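Local coordinates for ribonucleoside-diphosphate reductase (Pseudomonas aeruginosa, PDB 5IM3), which probably reduces ribonucleoside diphosphates to deoxyribonucleotides for DNA synthesis, using thioredoxin, and is an allosteric enzyme that binds dATP, at residues Y374-P379 / H390-L395; G384-I389 / L430-D435; A449-L454 / H560-F565. All coordinates share one frame; numbering follows the deposited sequence.

Contact 1 (Y374-P379 / H390-L395)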
loop_
_atom_site.group_PDB
_atom_site.type_symbol
_atom_site.label_atom_id
_atom_site.label_comp_id
_atom_site.label_asym_id
_atom_site.label_seq_id
_atom_site.Cartn_x
_atom_site.Cartn_y
_atom_site.Cartn_z
ATOM N N TYR A 374 -21.091 21.720 -33.546
ATOM C CA TYR A 374 -20.541 23.047 -33.802
ATOM C C TYR A 374 -19.184 23.223 -33.141
ATOM O O TYR A 374 -18.876 22.587 -32.130
ATOM C CB TYR A 374 -21.476 24.155 -33.292
ATOM C CG TYR A 374 -22.922 23.977 -33.680
ATOM C CD1 TYR A 374 -23.408 24.476 -34.879
ATOM C CD2 TYR A 374 -23.800 23.310 -32.842
ATOM C CE1 TYR A 374 -24.733 24.313 -35.230
ATOM C CE2 TYR A 374 -25.117 23.143 -33.181
ATOM C CZ TYR A 374 -25.582 23.643 -34.375
ATOM O OH TYR A 374 -26.902 23.465 -34.699
ATOM N N LEU A 375 -18.384 24.120 -33.722
ATOM C CA LEU A 375 -17.096 24.528 -33.183
ATOM C C LEU A 375 -17.077 26.043 -33.049
ATOM O O LEU A 375 -17.527 26.759 -33.949
ATOM C CB LEU A 375 -15.923 24.082 -34.074
ATOM C CG LEU A 375 -15.666 22.581 -34.258
ATOM C CD1 LEU A 375 -16.658 21.946 -35.230
ATOM C CD2 LEU A 375 -14.234 22.359 -34.732
ATOM N N THR A 376 -16.550 26.530 -31.927
ATOM C CA THR A 376 -16.457 27.958 -31.667
ATOM C C THR A 376 -15.067 28.295 -31.151
ATOM O O THR A 376 -14.310 27.426 -30.714
ATOM C CB THR A 376 -17.495 28.430 -30.638
ATOM O OG1 THR A 376 -17.122 27.966 -29.333
ATOM C CG2 THR A 376 -18.888 27.913 -30.983
ATOM N N THR A 377 -14.746 29.584 -31.207
ATOM C CA THR A 377 -13.531 30.127 -30.614
ATOM C C THR A 377 -13.926 31.329 -29.770
ATOM O O THR A 377 -14.728 32.160 -30.209
ATOM C CB THR A 377 -12.504 30.513 -31.689
ATOM O OG1 THR A 377 -11.348 31.082 -31.068
ATOM C CG2 THR A 377 -13.089 31.508 -32.686
ATOM N N VAL A 378 -13.390 31.406 -28.561
ATOM C CA VAL A 378 -13.805 32.397 -27.568
ATOM C C VAL A 378 -12.814 33.557 -27.593
ATOM O O VAL A 378 -11.608 33.323 -27.452
ATOM C CB VAL A 378 -13.888 31.787 -26.159
ATOM C CG1 VAL A 378 -14.517 32.776 -25.191
ATOM C CG2 VAL A 378 -14.686 30.496 -26.179
ATOM N N PRO A 379 -13.267 34.796 -27.771
ATOM C CA PRO A 379 -12.339 35.931 -27.772
ATOM C C PRO A 379 -11.957 36.370 -26.363
ATOM O O PRO A 379 -12.674 36.141 -25.388
ATOM C CB PRO A 379 -13.129 37.029 -28.494
ATOM C CG PRO A 379 -14.543 36.710 -28.201
ATOM C CD PRO A 379 -14.632 35.207 -28.137
ATOM N N HIS A 390 -23.461 32.696 -24.483
ATOM C CA HIS A 390 -24.794 32.828 -25.056
ATOM C C HIS A 390 -24.969 31.905 -26.259
ATOM O O HIS A 390 -26.012 31.259 -26.407
ATOM C CB HIS A 390 -25.032 34.286 -25.446
ATOM C CG HIS A 390 -26.393 34.557 -26.005
ATOM N ND1 HIS A 390 -26.769 34.167 -27.272
ATOM C CD2 HIS A 390 -27.459 35.206 -25.480
ATOM C CE1 HIS A 390 -28.013 34.550 -27.498
ATOM N NE2 HIS A 390 -28.454 35.184 -26.426
ATOM N N ASP A 391 -23.957 31.834 -27.127
ATOM C CA ASP A 391 -24.029 30.943 -28.281
ATOM C C ASP A 391 -24.097 29.485 -27.843
ATOM O O ASP A 391 -24.864 28.696 -28.407
ATOM C CB ASP A 391 -22.827 31.171 -29.198
ATOM C CG ASP A 391 -22.849 32.535 -29.858
ATOM O OD1 ASP A 391 -23.941 33.130 -29.961
ATOM O OD2 ASP A 391 -21.775 33.011 -30.284
ATOM N N ASN A 392 -23.303 29.111 -26.836
ATOM C CA ASN A 392 -23.359 27.755 -26.301
ATOM C C ASN A 392 -24.785 27.377 -25.934
ATOM O O ASN A 392 -25.265 26.294 -26.284
ATOM C CB ASN A 392 -22.456 27.635 -25.072
ATOM C CG ASN A 392 -21.028 27.260 -25.420
ATOM O OD1 ASN A 392 -20.321 26.682 -24.597
ATOM N ND2 ASN A 392 -20.593 27.585 -26.633
ATOM N N ALA A 393 -25.479 28.272 -25.231
ATOM C CA ALA A 393 -26.840 27.977 -24.803
ATOM C C ALA A 393 -27.769 27.817 -26.003
ATOM O O ALA A 393 -28.550 26.864 -26.067
ATOM C CB ALA A 393 -27.343 29.073 -23.864
ATOM N N MET A 394 -27.688 28.736 -26.974
ATOM C CA MET A 394 -28.591 28.679 -28.126
ATOM C C MET A 394 -28.332 27.443 -28.979
ATOM O O MET A 394 -29.275 26.781 -29.426
ATOM C CB MET A 394 -28.444 29.939 -28.981
ATOM C CG MET A 394 -28.807 31.235 -28.274
ATOM S SD MET A 394 -30.446 31.206 -27.539
ATOM C CE MET A 394 -30.053 30.810 -25.858
ATOM N N LEU A 395 -27.060 27.125 -29.225
ATOM C CA LEU A 395 -26.725 25.971 -30.050
ATOM C C LEU A 395 -27.112 24.663 -29.372
ATOM O O LEU A 395 -27.391 23.672 -30.055
ATOM C CB LEU A 395 -25.231 25.990 -30.371
ATOM C CG LEU A 395 -24.770 27.203 -31.185
ATOM C CD1 LEU A 395 -23.252 27.304 -31.212
ATOM C CD2 LEU A 395 -25.316 27.127 -32.599
#
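The phenol ring of Tyr-374 carries Leu-395 on one face. The CD2 methyl of Leu-395 stands over the middle of the ring, 3.8 Å from its centroid and only 5° off the normal, which is a CH-pi contact. Leu-395 CB, nearer the helix backbone, touches the ring at Tyr-374 CD2, 3.9 Å away. The Tyr-374 side chain also touches Leu-402 and Val-601. The tyrosine CG sits beside the backbone N, anti to the carbonyl carbon (chi1 -47°), which leans the ring over the end of the helix.

The other branch of Leu-395 works beside the ring. Its CD1 comes 4.4 Å from the CG2 methyl of Thr-376, so one leucine spans two residues on the same side of the strand. The other flat group is the amide of Asn-392. Its ND2 stays 4.4 Å from OG1 of Thr-376, too far for a hydrogen bond. Asn-404 links the two instead: its OD1 is hydrogen-bonded to Thr-376 OG1 and its ND2 to Asn-392 OD1. Thr-376 OG1 and Asn-392 OD1, both buried, are thus held by one residue of strand 401-405.

Strand 374-377 and helix 390-395 run antiparallel, with axes 10.5 Å apart. They are the first strand and the helix of a beta-alpha-beta unit completed by strand 401-405, which pairs in parallel with strand 373-377. On its other edge, strand 373-377 pairs antiparallel with strand 600-608, and the disulfide Cys-373 to Cys-602 joins those two strands. Helix 427-440 packs alongside helix 382-395, and the second subunit meets His-390, Ala-393 and Met-394.

Contact 2 (G384-I389 / L430-D435). With DTP (2'-deoxyadenosine 5'-triphosphate), chain G.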
loop_
_atom_site.group_PDB
_atom_site.type_symbol
_atom_site.label_atom_id
_atom_site.label_comp_id
_atom_site.label_asym_id
_atom_site.label_seq_id
_atom_site.Cartn_x
_atom_site.Cartn_y
_atom_site.Cartn_z
ATOM N N GLY A 384 -17.282 39.297 -25.408
ATOM C CA GLY A 384 -17.218 38.162 -26.310
ATOM C C GLY A 384 -17.183 36.832 -25.589
ATOM O O GLY A 384 -17.670 35.826 -26.112
ATOM N N ILE A 385 -16.610 36.800 -24.385
ATOM C CA ILE A 385 -16.701 35.596 -23.565
ATOM C C ILE A 385 -18.161 35.260 -23.300
ATOM O O ILE A 385 -18.603 34.121 -23.497
ATOM C CB ILE A 385 -15.909 35.775 -22.259
ATOM C CG1 ILE A 385 -14.409 35.637 -22.538
ATOM C CG2 ILE A 385 -16.350 34.761 -21.200
ATOM C CD1 ILE A 385 -13.528 36.204 -21.451
ATOM N N TYR A 386 -18.941 36.252 -22.864
ATOM C CA TYR A 386 -20.341 36.001 -22.557
ATOM C C TYR A 386 -21.216 35.960 -23.805
ATOM O O TYR A 386 -22.340 35.448 -23.740
ATOM C CB TYR A 386 -20.844 37.041 -21.549
ATOM C CG TYR A 386 -20.573 36.550 -20.147
ATOM C CD1 TYR A 386 -19.332 36.738 -19.552
ATOM C CD2 TYR A 386 -21.532 35.829 -19.448
ATOM C CE1 TYR A 386 -19.068 36.254 -18.284
ATOM C CE2 TYR A 386 -21.279 35.341 -18.185
ATOM C CZ TYR A 386 -20.045 35.550 -17.606
ATOM O OH TYR A 386 -19.797 35.063 -16.347
ATOM N N GLY A 387 -20.722 36.461 -24.937
ATOM C CA GLY A 387 -21.354 36.147 -26.203
ATOM C C GLY A 387 -21.159 34.695 -26.589
ATOM O O GLY A 387 -22.046 34.086 -27.191
ATOM N N ALA A 388 -20.009 34.116 -26.226
ATOM C CA ALA A 388 -19.757 32.704 -26.493
ATOM C C ALA A 388 -20.571 31.813 -25.560
ATOM O O ALA A 388 -21.048 30.745 -25.969
ATOM C CB ALA A 388 -18.265 32.406 -26.353
ATOM N N ILE A 389 -20.732 32.229 -24.302
ATOM C CA ILE A 389 -21.635 31.513 -23.404
ATOM C C ILE A 389 -23.046 31.541 -23.963
ATOM O O ILE A 389 -23.772 30.542 -23.918
ATOM C CB ILE A 389 -21.591 32.117 -21.989
ATOM C CG1 ILE A 389 -20.162 32.155 -21.446
ATOM C CG2 ILE A 389 -22.495 31.326 -21.049
ATOM C CD1 ILE A 389 -19.520 30.809 -21.334
ATOM N N LEU A 430 -14.972 28.724 -17.367
ATOM C CA LEU A 430 -15.374 27.362 -17.699
ATOM C C LEU A 430 -16.424 26.845 -16.735
ATOM O O LEU A 430 -17.267 26.030 -17.110
ATOM C CB LEU A 430 -14.161 26.435 -17.710
ATOM C CG LEU A 430 -13.180 26.740 -18.836
ATOM C CD1 LEU A 430 -11.950 25.855 -18.714
ATOM C CD2 LEU A 430 -13.846 26.547 -20.191
ATOM N N LYS A 431 -16.404 27.330 -15.495
ATOM C CA LYS A 431 -17.455 26.972 -14.556
ATOM C C LYS A 431 -18.810 27.487 -15.026
ATOM O O LYS A 431 -19.833 26.830 -14.831
ATOM C CB LYS A 431 -17.122 27.515 -13.169
ATOM C CG LYS A 431 -18.223 27.285 -12.149
ATOM C CD LYS A 431 -18.304 25.819 -11.745
ATOM C CE LYS A 431 -17.159 25.454 -10.817
ATOM N NZ LYS A 431 -17.391 24.138 -10.179
ATOM N N VAL A 432 -18.831 28.681 -15.625
ATOM C CA VAL A 432 -20.071 29.194 -16.199
ATOM C C VAL A 432 -20.517 28.312 -17.362
ATOM O O VAL A 432 -21.699 28.005 -17.508
ATOM C CB VAL A 432 -19.890 30.658 -16.637
ATOM C CG1 VAL A 432 -21.173 31.198 -17.257
ATOM C CG2 VAL A 432 -19.462 31.523 -15.443
ATOM N N VAL A 433 -19.574 27.897 -18.209
ATOM C CA VAL A 433 -19.884 26.955 -19.285
ATOM C C VAL A 433 -20.479 25.683 -18.704
ATOM O O VAL A 433 -21.524 25.198 -19.145
ATOM C CB VAL A 433 -18.620 26.650 -20.109
ATOM C CG1 VAL A 433 -18.886 25.519 -21.099
ATOM C CG2 VAL A 433 -18.134 27.897 -20.824
ATOM N N ASN A 434 -19.796 25.125 -17.702
ATOM C CA ASN A 434 -20.222 23.872 -17.097
ATOM C C ASN A 434 -21.669 23.944 -16.627
ATOM O O ASN A 434 -22.455 23.020 -16.864
ATOM C CB ASN A 434 -19.291 23.542 -15.930
ATOM C CG ASN A 434 -19.659 22.259 -15.235
ATOM O OD1 ASN A 434 -19.172 21.185 -15.590
ATOM N ND2 ASN A 434 -20.523 22.358 -14.235
ATOM N N ASP A 435 -22.042 25.043 -15.964
ATOM C CA ASP A 435 -23.395 25.170 -15.440
ATOM C C ASP A 435 -24.406 25.512 -16.523
ATOM O O ASP A 435 -25.602 25.275 -16.327
ATOM C CB ASP A 435 -23.430 26.225 -14.336
ATOM C CG ASP A 435 -22.632 25.809 -13.112
ATOM O OD1 ASP A 435 -21.531 25.240 -13.281
ATOM O OD2 ASP A 435 -23.105 26.044 -11.981
HETATM P PG DTP G . -7.753 45.045 -22.746
HETATM O O1G DTP G . -7.204 44.902 -21.367
HETATM O O2G DTP G . -6.867 45.890 -23.663
HETATM O O3G DTP G . -7.975 43.694 -23.424
HETATM P PB DTP G . -10.615 45.149 -23.069
HETATM O O1B DTP G . -10.493 44.177 -24.171
HETATM O O2B DTP G . -11.581 46.274 -23.441
HETATM O O3B DTP G . -9.179 45.755 -22.738
HETATM P PA DTP G . -11.955 43.095 -21.675
HETATM O O1A DTP G . -12.011 42.662 -23.061
HETATM O O2A DTP G . -13.367 43.355 -21.205
HETATM O O3A DTP G . -11.140 44.455 -21.735
HETATM O "O5'" DTP G . -11.277 41.975 -20.795
HETATM C "C5'" DTP G . -10.073 41.297 -21.209
HETATM C "C4'" DTP G . -9.891 40.042 -20.391
HETATM O "O4'" DTP G . -10.019 40.362 -18.989
HETATM C "C3'" DTP G . -10.886 38.916 -20.677
HETATM O "O3'" DTP G . -10.222 37.653 -20.672
HETATM C "C2'" DTP G . -11.872 39.014 -19.520
HETATM C "C1'" DTP G . -11.019 39.556 -18.387
HETATM N N9 DTP G . -11.752 40.385 -17.440
HETATM C C8 DTP G . -12.080 41.704 -17.606
HETATM N N7 DTP G . -12.796 42.204 -16.628
HETATM C C5 DTP G . -12.939 41.142 -15.749
HETATM C C6 DTP G . -13.584 41.022 -14.504
HETATM N N6 DTP G . -14.233 42.023 -13.905
HETATM N N1 DTP G . -13.528 39.824 -13.883
HETATM C C2 DTP G . -12.869 38.823 -14.472
HETATM N N3 DTP G . -12.228 38.815 -15.644
HETATM C C4 DTP G . -12.300 40.015 -16.236
#
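Ile-389 carries most of the apolar contact and meets two valines. Its CD1 is pressed against CG2 of Val-433 at 3.3 Å, tighter than usual for two methyls. Its CG2 branch lies 4.0 Å from CG1 of Val-432, with the two side chains crossing at about a right angle. The branches of Ile-389 divide the work: CG2 is anti to the backbone N, while CG1 lies beside it (chi1 -55°) and carries CD1 to the second valine. Tyr-386 adds the other apolar touch, its CE2 lying 4.2 Å from CG1 of Val-432. The Tyr-386 OH is in plain van der Waals contact with the CG2 methyl of Val-432, at 3.7 Å.

No hydrogen bond joins the two segments. The hydroxyl of Tyr-386 is instead bonded to Thr-436 of the second subunit. Apart from the contact itself, Asn-434 ND2 gives a nearly straight bond of 3.2 Å to Asp-435 OD1, although that oxygen also lies 2.8 Å from Lys-431 O, a close approach of two acceptors.

Contact with the nucleotide is by packing. The CD1 tip of Ile-385 is 3.7 Å from O3' of the bound dATP. The same nucleotide is hydrogen-bonded to Asp-380 and Arg-410, and to Lys-397 and Val-440 of the second subunit.

Segments 384-389 and 430-435 run nearly parallel, with a crossing angle of -18° and axes 10.7 Å apart. A helix pair that meets its counterpart in the second subunit, with dATP held between the chains, is characteristic of the four-helix dimer interface and specificity site of class I ribonucleotide reductases.

Contact 3 (A449-L454 / H560-F565)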
loop_
_atom_site.group_PDB
_atom_site.type_symbol
_atom_site.label_atom_id
_atom_site.label_comp_id
_atom_site.label_asym_id
_atom_site.label_seq_id
_atom_site.Cartn_x
_atom_site.Cartn_y
_atom_site.Cartn_z
ATOM N N ALA A 449 -23.776 18.122 -24.805
ATOM C CA ALA A 449 -22.487 18.207 -24.129
ATOM C C ALA A 449 -21.587 19.242 -24.803
ATOM O O ALA A 449 -21.875 19.707 -25.908
ATOM C CB ALA A 449 -21.812 16.840 -24.106
ATOM N N VAL A 450 -20.496 19.600 -24.126
ATOM C CA VAL A 450 -19.538 20.581 -24.622
ATOM C C VAL A 450 -18.137 20.133 -24.222
ATOM O O VAL A 450 -17.939 19.528 -23.165
ATOM C CB VAL A 450 -19.854 21.998 -24.078
ATOM C CG1 VAL A 450 -19.967 21.973 -22.568
ATOM C CG2 VAL A 450 -18.807 23.011 -24.526
ATOM N N CYS A 451 -17.160 20.416 -25.084
ATOM C CA CYS A 451 -15.761 20.087 -24.825
ATOM C C CYS A 451 -14.926 21.350 -24.961
ATOM O O CYS A 451 -14.935 21.989 -26.016
ATOM C CB CYS A 451 -15.247 19.011 -25.788
ATOM S SG CYS A 451 -13.514 18.535 -25.506
ATOM N N ALA A 452 -14.194 21.697 -23.904
ATOM C CA ALA A 452 -13.309 22.853 -23.923
ATOM C C ALA A 452 -11.893 22.435 -24.303
ATOM O O ALA A 452 -11.376 21.426 -23.814
ATOM C CB ALA A 452 -13.302 23.548 -22.560
ATOM N N TYR A 453 -11.273 23.216 -25.186
ATOM C CA TYR A 453 -9.919 22.970 -25.661
ATOM C C TYR A 453 -8.976 24.050 -25.143
ATOM O O TYR A 453 -9.340 25.228 -25.085
ATOM C CB TYR A 453 -9.869 22.946 -27.189
ATOM C CG TYR A 453 -10.410 21.688 -27.823
ATOM C CD1 TYR A 453 -11.779 21.476 -27.936
ATOM C CD2 TYR A 453 -9.553 20.733 -28.350
ATOM C CE1 TYR A 453 -12.277 20.335 -28.531
ATOM C CE2 TYR A 453 -10.044 19.586 -28.947
ATOM C CZ TYR A 453 -11.409 19.394 -29.033
ATOM O OH TYR A 453 -11.907 18.259 -29.623
ATOM N N LEU A 454 -7.760 23.647 -24.779
ATOM C CA LEU A 454 -6.741 24.590 -24.335
ATOM C C LEU A 454 -5.381 24.165 -24.873
ATOM O O LEU A 454 -5.034 22.983 -24.833
ATOM C CB LEU A 454 -6.690 24.682 -22.809
ATOM C CG LEU A 454 -6.018 25.944 -22.273
ATOM C CD1 LEU A 454 -6.910 27.157 -22.499
ATOM C CD2 LEU A 454 -5.674 25.788 -20.801
ATOM N N HIS A 560 -9.754 12.543 -18.967
ATOM C CA HIS A 560 -9.668 13.858 -19.581
ATOM C C HIS A 560 -8.406 14.539 -19.076
ATOM O O HIS A 560 -7.893 14.188 -18.008
ATOM C CB HIS A 560 -10.902 14.707 -19.249
ATOM C CG HIS A 560 -12.194 14.086 -19.679
ATOM N ND1 HIS A 560 -12.893 13.200 -18.887
ATOM C CD2 HIS A 560 -12.909 14.216 -20.822
ATOM C CE1 HIS A 560 -13.985 12.813 -19.524
ATOM N NE2 HIS A 560 -14.017 13.416 -20.700
ATOM N N PRO A 561 -7.874 15.523 -19.825
ATOM C CA PRO A 561 -8.337 15.944 -21.154
ATOM C C PRO A 561 -7.881 15.006 -22.262
ATOM O O PRO A 561 -6.843 14.352 -22.127
ATOM C CB PRO A 561 -7.699 17.334 -21.333
ATOM C CG PRO A 561 -7.221 17.738 -19.976
ATOM C CD PRO A 561 -6.883 16.464 -19.278
ATOM N N TRP A 562 -8.647 14.943 -23.347
ATOM C CA TRP A 562 -8.238 14.162 -24.502
ATOM C C TRP A 562 -7.021 14.808 -25.162
ATOM O O TRP A 562 -6.659 15.953 -24.880
ATOM C CB TRP A 562 -9.392 14.039 -25.497
ATOM C CG TRP A 562 -10.615 13.416 -24.897
ATOM C CD1 TRP A 562 -10.654 12.373 -24.020
ATOM C CD2 TRP A 562 -11.974 13.808 -25.115
ATOM N NE1 TRP A 562 -11.954 12.083 -23.687
ATOM C CE2 TRP A 562 -12.784 12.953 -24.344
ATOM C CE3 TRP A 562 -12.587 14.801 -25.890
ATOM C CZ2 TRP A 562 -14.174 13.057 -24.325
ATOM C CZ3 TRP A 562 -13.968 14.903 -25.868
ATOM C CH2 TRP A 562 -14.745 14.037 -25.093
ATOM N N LEU A 563 -6.385 14.054 -26.054
ATOM C CA LEU A 563 -5.173 14.483 -26.741
ATOM C C LEU A 563 -5.484 14.698 -28.217
ATOM O O LEU A 563 -5.838 13.748 -28.925
ATOM C CB LEU A 563 -4.060 13.448 -26.575
ATOM C CG LEU A 563 -3.234 13.471 -25.283
ATOM C CD1 LEU A 563 -4.097 13.417 -24.035
ATOM C CD2 LEU A 563 -2.245 12.310 -25.280
ATOM N N THR A 564 -5.354 15.942 -28.677
ATOM C CA THR A 564 -5.518 16.290 -30.083
ATOM C C THR A 564 -4.342 17.156 -30.510
ATOM O O THR A 564 -3.756 17.871 -29.692
ATOM C CB THR A 564 -6.844 17.029 -30.343
ATOM O OG1 THR A 564 -6.804 18.320 -29.729
ATOM C CG2 THR A 564 -8.029 16.236 -29.786
ATOM N N PHE A 565 -4.003 17.096 -31.796
ATOM C CA PHE A 565 -2.756 17.667 -32.299
ATOM C C PHE A 565 -3.043 18.828 -33.244
ATOM O O PHE A 565 -3.643 18.646 -34.310
ATOM C CB PHE A 565 -1.919 16.582 -32.971
ATOM C CG PHE A 565 -1.549 15.471 -32.037
ATOM C CD1 PHE A 565 -0.662 15.698 -30.998
ATOM C CD2 PHE A 565 -2.115 14.215 -32.168
ATOM C CE1 PHE A 565 -0.328 14.687 -30.121
ATOM C CE2 PHE A 565 -1.784 13.198 -31.290
ATOM C CZ PHE A 565 -0.891 13.438 -30.265
#
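Trp-562 and Thr-564 are the residues of 560-565 that meet Cys-451 and Tyr-453 of the other segment. His-560 lies on the Trp-562 indole: its CD2 stands 3.5 Å above one face, offset toward the rim. A cis peptide bond then leads into Pro-561, whose ring packs against Thr-483, Phe-464 and Leu-465.

At Trp-562 the strand begins. Cys-451 SG lies 3.7 Å from Trp-562 CZ3, with CE3 close behind, in an oblique sulfur-aromatic contact. The sulfur is 4.6 Å from the centroid of the six-membered ring. Cys-451 reaches it because SG is extended away from the backbone N (chi1 -179°). Tyr-904 and Tyr-905 meet the indole edge-to-face, so the tryptophan is held among aromatic rings.

Strands 450-455 and 562-565 are not direct neighbours. Each pairs in parallel with strand 482-487, which runs between them, so the side chains meet across an intervening strand. This is part of the ten-stranded alpha-beta barrel of ribonucleotide reductases. Next in sequence, Leu-563 points away from strand 450-454 and packs on helix 544-558, whereas Trp-562 and Thr-564 turn toward that strand, consistent with the barrel interior.

Thr-564 places OG1 between the backbone N and the carbonyl carbon (chi1 68°). There it sits at the edge of the Tyr-453 ring and in its plane, 3.6 Å from CE2. Its CG2 is 4.0 Å from the same ring carbon. The polar ends have other partners: Thr-564 OG1 bonds to the carbonyl of Asn-485, and Tyr-453 OH to that of Asn-585. Phe-565 then takes the N-cap position of the following helix, where its ring meets Trp-896.

From the N terminus, contact 1 closes first, a short loop between strand 373-377 and the C-terminal part of helix 382-395. Contact 2 opens inside that loop, at 384-389 of the same helix, and closes beyond it at 430-435, so the two cross. Contact 3 follows in series and closes a much longer loop, from 449-454 to 560-565. Contacts 1 and 3 reach the same sheet, which contact 2 reaches through helix 427-440: Leu-430 CD2 packs 3.9 Å from Ala-452 CB. Together the contacts run from the dimer-facing helices, through the strands behind them, to the far side of strand 482-487.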